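Local coordinates for molybdenum cofactor biosynthesis protein (Pyrococcus furiosus, PDB 1XI8) that probably acts as a molybdopterin molybdotransferase of the MoeA family, in the biosynthesis of molybdenum cofactor, at residues C258-I263 with H320-L325; R299-S304 with L316-A321. All coordinates share one frame; numbering follows the deposited sequence.

Contact 1: residues C258-I263 with H320-L325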
loop_
_atom_site.group_PDB
_atom_site.type_symbol
_atom_site.label_atom_id
_atom_site.label_comp_id
_atom_site.label_asym_id
_atom_site.label_seq_id
_atom_site.Cartn_x
_atom_site.Cartn_y
_atom_site.Cartn_z
ATOM N N CYS A 258 -3.809 -1.845 -26.300
ATOM C CA CYS A 258 -4.178 -1.906 -24.882
ATOM C C CYS A 258 -5.451 -2.665 -24.586
ATOM O O CYS A 258 -6.310 -2.827 -25.444
ATOM C CB CYS A 258 -4.319 -0.496 -24.301
ATOM S SG CYS A 258 -2.843 0.514 -24.434
ATOM N N ASP A 259 -5.555 -3.110 -23.344
ATOM C CA ASP A 259 -6.723 -3.801 -22.848
ATOM C C ASP A 259 -7.734 -2.782 -22.314
ATOM O O ASP A 259 -8.898 -3.098 -22.082
ATOM C CB ASP A 259 -6.306 -4.756 -21.733
ATOM C CG ASP A 259 -5.158 -5.669 -22.140
ATOM O OD1 ASP A 259 -3.989 -5.342 -21.818
ATOM O OD2 ASP A 259 -5.429 -6.710 -22.790
ATOM N N LEU A 260 -7.286 -1.551 -22.124
ATOM C CA LEU A 260 -8.121 -0.528 -21.536
ATOM C C LEU A 260 -7.536 0.828 -21.911
ATOM O O LEU A 260 -6.321 1.001 -21.898
ATOM C CB LEU A 260 -8.137 -0.720 -20.025
ATOM C CG LEU A 260 -9.307 -0.293 -19.154
ATOM C CD1 LEU A 260 -10.626 -0.730 -19.733
ATOM C CD2 LEU A 260 -9.111 -0.900 -17.774
ATOM N N VAL A 261 -8.396 1.782 -22.260
ATOM C CA VAL A 261 -7.944 3.098 -22.667
ATOM C C VAL A 261 -8.624 4.199 -21.863
ATOM O O VAL A 261 -9.838 4.183 -21.679
ATOM C CB VAL A 261 -8.197 3.345 -24.165
ATOM C CG1 VAL A 261 -7.703 4.721 -24.560
ATOM C CG2 VAL A 261 -7.514 2.283 -24.994
ATOM N N LEU A 262 -7.825 5.151 -21.388
ATOM C CA LEU A 262 -8.332 6.314 -20.683
ATOM C C LEU A 262 -8.046 7.561 -21.496
ATOM O O LEU A 262 -6.895 7.880 -21.782
ATOM C CB LEU A 262 -7.666 6.448 -19.317
ATOM C CG LEU A 262 -7.675 5.225 -18.409
ATOM C CD1 LEU A 262 -6.910 5.508 -17.142
ATOM C CD2 LEU A 262 -9.079 4.844 -18.082
ATOM N N ILE A 263 -9.101 8.264 -21.878
ATOM C CA ILE A 263 -8.958 9.553 -22.552
ATOM C C ILE A 263 -9.525 10.649 -21.658
ATOM O O ILE A 263 -10.693 10.628 -21.302
ATOM C CB ILE A 263 -9.648 9.562 -23.939
ATOM C CG1 ILE A 263 -9.515 10.932 -24.602
ATOM C CG2 ILE A 263 -11.117 9.149 -23.835
ATOM C CD1 ILE A 263 -9.951 10.955 -26.058
ATOM N N HIS A 320 -11.647 -0.592 -10.263
ATOM C CA HIS A 320 -12.435 -1.817 -10.193
ATOM C C HIS A 320 -12.354 -2.601 -11.491
ATOM O O HIS A 320 -12.303 -3.828 -11.467
ATOM C CB HIS A 320 -13.891 -1.524 -9.813
ATOM C CG HIS A 320 -14.039 -0.867 -8.479
ATOM N ND1 HIS A 320 -13.683 -1.490 -7.301
ATOM C CD2 HIS A 320 -14.501 0.358 -8.133
ATOM C CE1 HIS A 320 -13.915 -0.674 -6.288
ATOM N NE2 HIS A 320 -14.411 0.453 -6.765
ATOM N N ALA A 321 -12.333 -1.882 -12.612
ATOM C CA ALA A 321 -12.170 -2.481 -13.935
ATOM C C ALA A 321 -10.814 -3.163 -14.061
ATOM O O ALA A 321 -10.702 -4.217 -14.679
ATOM C CB ALA A 321 -12.327 -1.436 -15.009
ATOM N N LEU A 322 -9.786 -2.564 -13.475
ATOM C CA LEU A 322 -8.450 -3.148 -13.495
ATOM C C LEU A 322 -8.375 -4.427 -12.666
ATOM O O LEU A 322 -7.750 -5.402 -13.077
ATOM C CB LEU A 322 -7.423 -2.135 -12.998
ATOM C CG LEU A 322 -6.945 -1.112 -14.016
ATOM C CD1 LEU A 322 -6.443 0.134 -13.306
ATOM C CD2 LEU A 322 -5.854 -1.730 -14.907
ATOM N N ALA A 323 -9.015 -4.403 -11.499
ATOM C CA ALA A 323 -9.073 -5.551 -10.602
ATOM C C ALA A 323 -9.807 -6.717 -11.239
ATOM O O ALA A 323 -9.358 -7.855 -11.150
ATOM C CB ALA A 323 -9.740 -5.171 -9.304
ATOM N N LYS A 324 -10.939 -6.420 -11.873
ATOM C CA LYS A 324 -11.713 -7.421 -12.607
ATOM C C LYS A 324 -10.865 -8.076 -13.697
ATOM O O LYS A 324 -10.897 -9.297 -13.856
ATOM C CB LYS A 324 -12.979 -6.808 -13.220
ATOM N N LEU A 325 -10.105 -7.260 -14.431
ATOM C CA LEU A 325 -9.229 -7.749 -15.497
ATOM C C LEU A 325 -8.132 -8.699 -15.034
ATOM O O LEU A 325 -7.882 -9.711 -15.681
ATOM C CB LEU A 325 -8.577 -6.584 -16.238
ATOM C CG LEU A 325 -9.428 -5.899 -17.292
ATOM C CD1 LEU A 325 -8.592 -4.875 -18.007
ATOM C CD2 LEU A 325 -9.981 -6.928 -18.262
#

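Contact 2: residues R299-S304 with L316-A321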
loop_
_atom_site.group_PDB
_atom_site.type_symbol
_atom_site.label_atom_id
_atom_site.label_comp_id
_atom_site.label_asym_id
_atom_site.label_seq_id
_atom_site.Cartn_x
_atom_site.Cartn_y
_atom_site.Cartn_z
ATOM N N ARG A 299 -13.911 -0.813 -23.937
ATOM C CA ARG A 299 -12.589 -0.799 -23.291
ATOM C C ARG A 299 -12.029 0.618 -23.049
ATOM O O ARG A 299 -10.877 0.780 -22.653
ATOM C CB ARG A 299 -11.585 -1.673 -24.080
ATOM C CG ARG A 299 -11.968 -3.158 -24.247
ATOM C CD ARG A 299 -12.115 -3.816 -22.883
ATOM N NE ARG A 299 -12.234 -5.280 -22.893
ATOM C CZ ARG A 299 -11.282 -6.111 -22.477
ATOM N NH1 ARG A 299 -10.138 -5.623 -22.017
ATOM N NH2 ARG A 299 -11.471 -7.427 -22.520
ATOM N N VAL A 300 -12.842 1.642 -23.281
ATOM C CA VAL A 300 -12.368 3.005 -23.072
ATOM C C VAL A 300 -13.223 3.796 -22.087
ATOM O O VAL A 300 -14.447 3.810 -22.171
ATOM C CB VAL A 300 -12.213 3.792 -24.411
ATOM C CG1 VAL A 300 -13.442 3.671 -25.216
ATOM C CG2 VAL A 300 -11.947 5.260 -24.125
ATOM N N PHE A 301 -12.561 4.448 -21.141
ATOM C CA PHE A 301 -13.251 5.365 -20.253
ATOM C C PHE A 301 -13.061 6.772 -20.764
ATOM O O PHE A 301 -11.936 7.216 -20.966
ATOM C CB PHE A 301 -12.702 5.282 -18.833
ATOM C CG PHE A 301 -13.101 4.049 -18.094
ATOM C CD1 PHE A 301 -12.262 2.941 -18.061
ATOM C CD2 PHE A 301 -14.307 3.996 -17.416
ATOM C CE1 PHE A 301 -12.626 1.799 -17.366
ATOM C CE2 PHE A 301 -14.672 2.867 -16.719
ATOM C CZ PHE A 301 -13.830 1.761 -16.691
ATOM N N VAL A 302 -14.162 7.474 -20.983
ATOM C CA VAL A 302 -14.100 8.887 -21.331
ATOM C C VAL A 302 -14.081 9.639 -20.014
ATOM O O VAL A 302 -15.098 9.723 -19.333
ATOM C CB VAL A 302 -15.293 9.311 -22.227
ATOM C CG1 VAL A 302 -15.309 10.830 -22.447
ATOM C CG2 VAL A 302 -15.219 8.593 -23.555
ATOM N N MET A 303 -12.913 10.158 -19.644
ATOM C CA MET A 303 -12.730 10.755 -18.313
ATOM C C MET A 303 -12.700 12.286 -18.325
ATOM O O MET A 303 -12.629 12.910 -19.372
ATOM C CB MET A 303 -11.474 10.191 -17.628
ATOM C CG MET A 303 -11.468 8.681 -17.486
ATOM S SD MET A 303 -10.012 8.010 -16.642
ATOM C CE MET A 303 -10.423 8.198 -14.911
ATOM N N SER A 304 -12.757 12.885 -17.144
ATOM C CA SER A 304 -12.765 14.337 -17.021
ATOM C C SER A 304 -11.397 14.969 -17.281
ATOM O O SER A 304 -10.393 14.282 -17.484
ATOM C CB SER A 304 -13.269 14.724 -15.628
ATOM O OG SER A 304 -13.077 16.107 -15.349
ATOM N N LEU A 316 -13.773 5.153 -8.359
ATOM C CA LEU A 316 -15.130 4.634 -8.428
ATOM C C LEU A 316 -15.329 3.676 -9.606
ATOM O O LEU A 316 -16.239 2.860 -9.590
ATOM C CB LEU A 316 -16.152 5.776 -8.462
ATOM C CG LEU A 316 -16.223 6.699 -7.239
ATOM C CD1 LEU A 316 -17.381 7.640 -7.365
ATOM C CD2 LEU A 316 -16.345 5.907 -5.962
ATOM N N PHE A 317 -14.463 3.758 -10.612
ATOM C CA PHE A 317 -14.609 2.927 -11.802
ATOM C C PHE A 317 -13.347 2.182 -12.279
ATOM O O PHE A 317 -13.333 0.953 -12.342
ATOM C CB PHE A 317 -15.162 3.761 -12.965
ATOM C CG PHE A 317 -16.622 4.084 -12.850
ATOM C CD1 PHE A 317 -17.039 5.317 -12.372
ATOM C CD2 PHE A 317 -17.582 3.158 -13.232
ATOM C CE1 PHE A 317 -18.385 5.619 -12.269
ATOM C CE2 PHE A 317 -18.919 3.454 -13.136
ATOM C CZ PHE A 317 -19.323 4.689 -12.651
ATOM N N VAL A 318 -12.302 2.926 -12.635
ATOM C CA VAL A 318 -11.127 2.333 -13.293
ATOM C C VAL A 318 -10.387 1.303 -12.425
ATOM O O VAL A 318 -10.037 0.215 -12.902
ATOM C CB VAL A 318 -10.177 3.427 -13.846
ATOM C CG1 VAL A 318 -8.960 2.811 -14.499
ATOM C CG2 VAL A 318 -10.926 4.299 -14.846
ATOM N N LYS A 319 -10.167 1.649 -11.159
ATOM C CA LYS A 319 -9.592 0.726 -10.185
ATOM C C LYS A 319 -10.322 -0.626 -10.176
ATOM O O LYS A 319 -9.693 -1.682 -10.093
ATOM C CB LYS A 319 -9.646 1.358 -8.799
ATOM C CG LYS A 319 -9.112 0.499 -7.677
ATOM C CD LYS A 319 -9.125 1.249 -6.332
ATOM C CE LYS A 319 -10.545 1.540 -5.839
ATOM N NZ LYS A 319 -10.596 2.078 -4.447
ATOM N N HIS A 320 -11.647 -0.592 -10.263
ATOM C CA HIS A 320 -12.435 -1.817 -10.193
ATOM C C HIS A 320 -12.354 -2.601 -11.491
ATOM O O HIS A 320 -12.303 -3.828 -11.467
ATOM C CB HIS A 320 -13.891 -1.524 -9.813
ATOM C CG HIS A 320 -14.039 -0.867 -8.479
ATOM N ND1 HIS A 320 -13.683 -1.490 -7.301
ATOM C CD2 HIS A 320 -14.501 0.358 -8.133
ATOM C CE1 HIS A 320 -13.915 -0.674 -6.288
ATOM N NE2 HIS A 320 -14.411 0.453 -6.765
ATOM N N ALA A 321 -12.333 -1.882 -12.612
ATOM C CA ALA A 321 -12.170 -2.481 -13.935
ATOM C C ALA A 321 -10.814 -3.163 -14.061
ATOM O O ALA A 321 -10.702 -4.217 -14.679
ATOM C CB ALA A 321 -12.327 -1.436 -15.009
#

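Contact 1: residues C258-I263 with H320-L325
D259 brings the one flat group among the touching residues, its carboxylate, but neither a face nor an edge of it is used against L325: the contact is made by CB, which lies 4.4 Å from L325 CD1. The carboxylate serves another strand, OD1 accepting a hydrogen bond from the backbone N of K191, while the backbone O of D259 is bonded by R299 NH1.

The contact is instead carried by a leucine methyl. L260 holds its CG anti to the backbone N (chi1 -152°), and its CD2 alone touches three residues of helix 307-326. The nearest is L325, whose CD1 lies 4.0 Å from L260 CD2, the two side chains crossing obliquely. The same CD2 is 4.3 Å from A321 CB, and at an equal 4.3 Å it meets L322 at the branch carbon CG. A321, L322 and L325 stand at positions i, i+1 and i+4, so the methyl is received by side chains on adjacent turns of one helical surface. The segment axes run nearly antiparallel, at 169° and 11.0 Å, as when a helix lies on the parallel strands of an alpha/beta sheet. L260 also touches F301 on the next strand, and L322 touches V192.

Contacts made wholly of carbon have no directional bonds, so the helix is placed on this strand by the fit of apolar surfaces and by the exclusion of water.

Contact 2: residues R299-S304 with L316-A321
F317, V318 and A321 of helix 307-326 close round the ring of F301, a worked example of the beta-alpha unit in which a strand leads into the helix that then packs back over it. Strand 300-302 and the helical segment run almost antiparallel, their axes 10.5 Å apart.

F317, in a wider pi-type turn, gives the contact only its CB, 3.9 Å from F301 CE2 and oblique to that ring; its own ring leads off to meet Y17 edge-to-face. V318 is the central partner. Its CG2 stands over one face of the F301 ring in a CH-pi contact, 3.9 Å from the centroid and 15° off the normal. The same methyl meets M303 CE at 3.9 Å, so that ring and thioether tip share it; the bend at chi3 (83°) sets the position of that CE against the valine. The next two residues take their polar ends to tyrosine hydroxyls, K319 NZ bonding to Y382 and H320 ND1 to Y331.

F301 reaches this place with CG anti to its carbonyl carbon (chi1 -73°), and its ring also meets that of Y296. An alanine here would probably open a gap between strand and helix, leaving V318 CG2 without the ring face beneath it.

At the last residue, A321, the approach changes from face to edge: its CB lies near the plane of the F301 ring, 3.9 Å from CZ.

Both contacts belong to the core, none to the surface, and both fasten helix 307-326 to the same sheet, at centres 7 Å apart. Contact 1 reaches strand 260-263 and contact 2 its parallel neighbour 300-302; V261 ties the two strands, its N and O making probable backbone hydrogen bonds to R299 O and F301 N. A321 serves both. The chemistry differs with position: contact 1, nearer the helix's C-terminal end, is purely aliphatic and buries 162 Å², with the CB of a partly exposed aspartate joining in, whereas contact 2, one turn earlier, buries 204 Å² around an aromatic ring. Between the two strands the bonding is directional and polar; between either strand and the helix it is apolar fit.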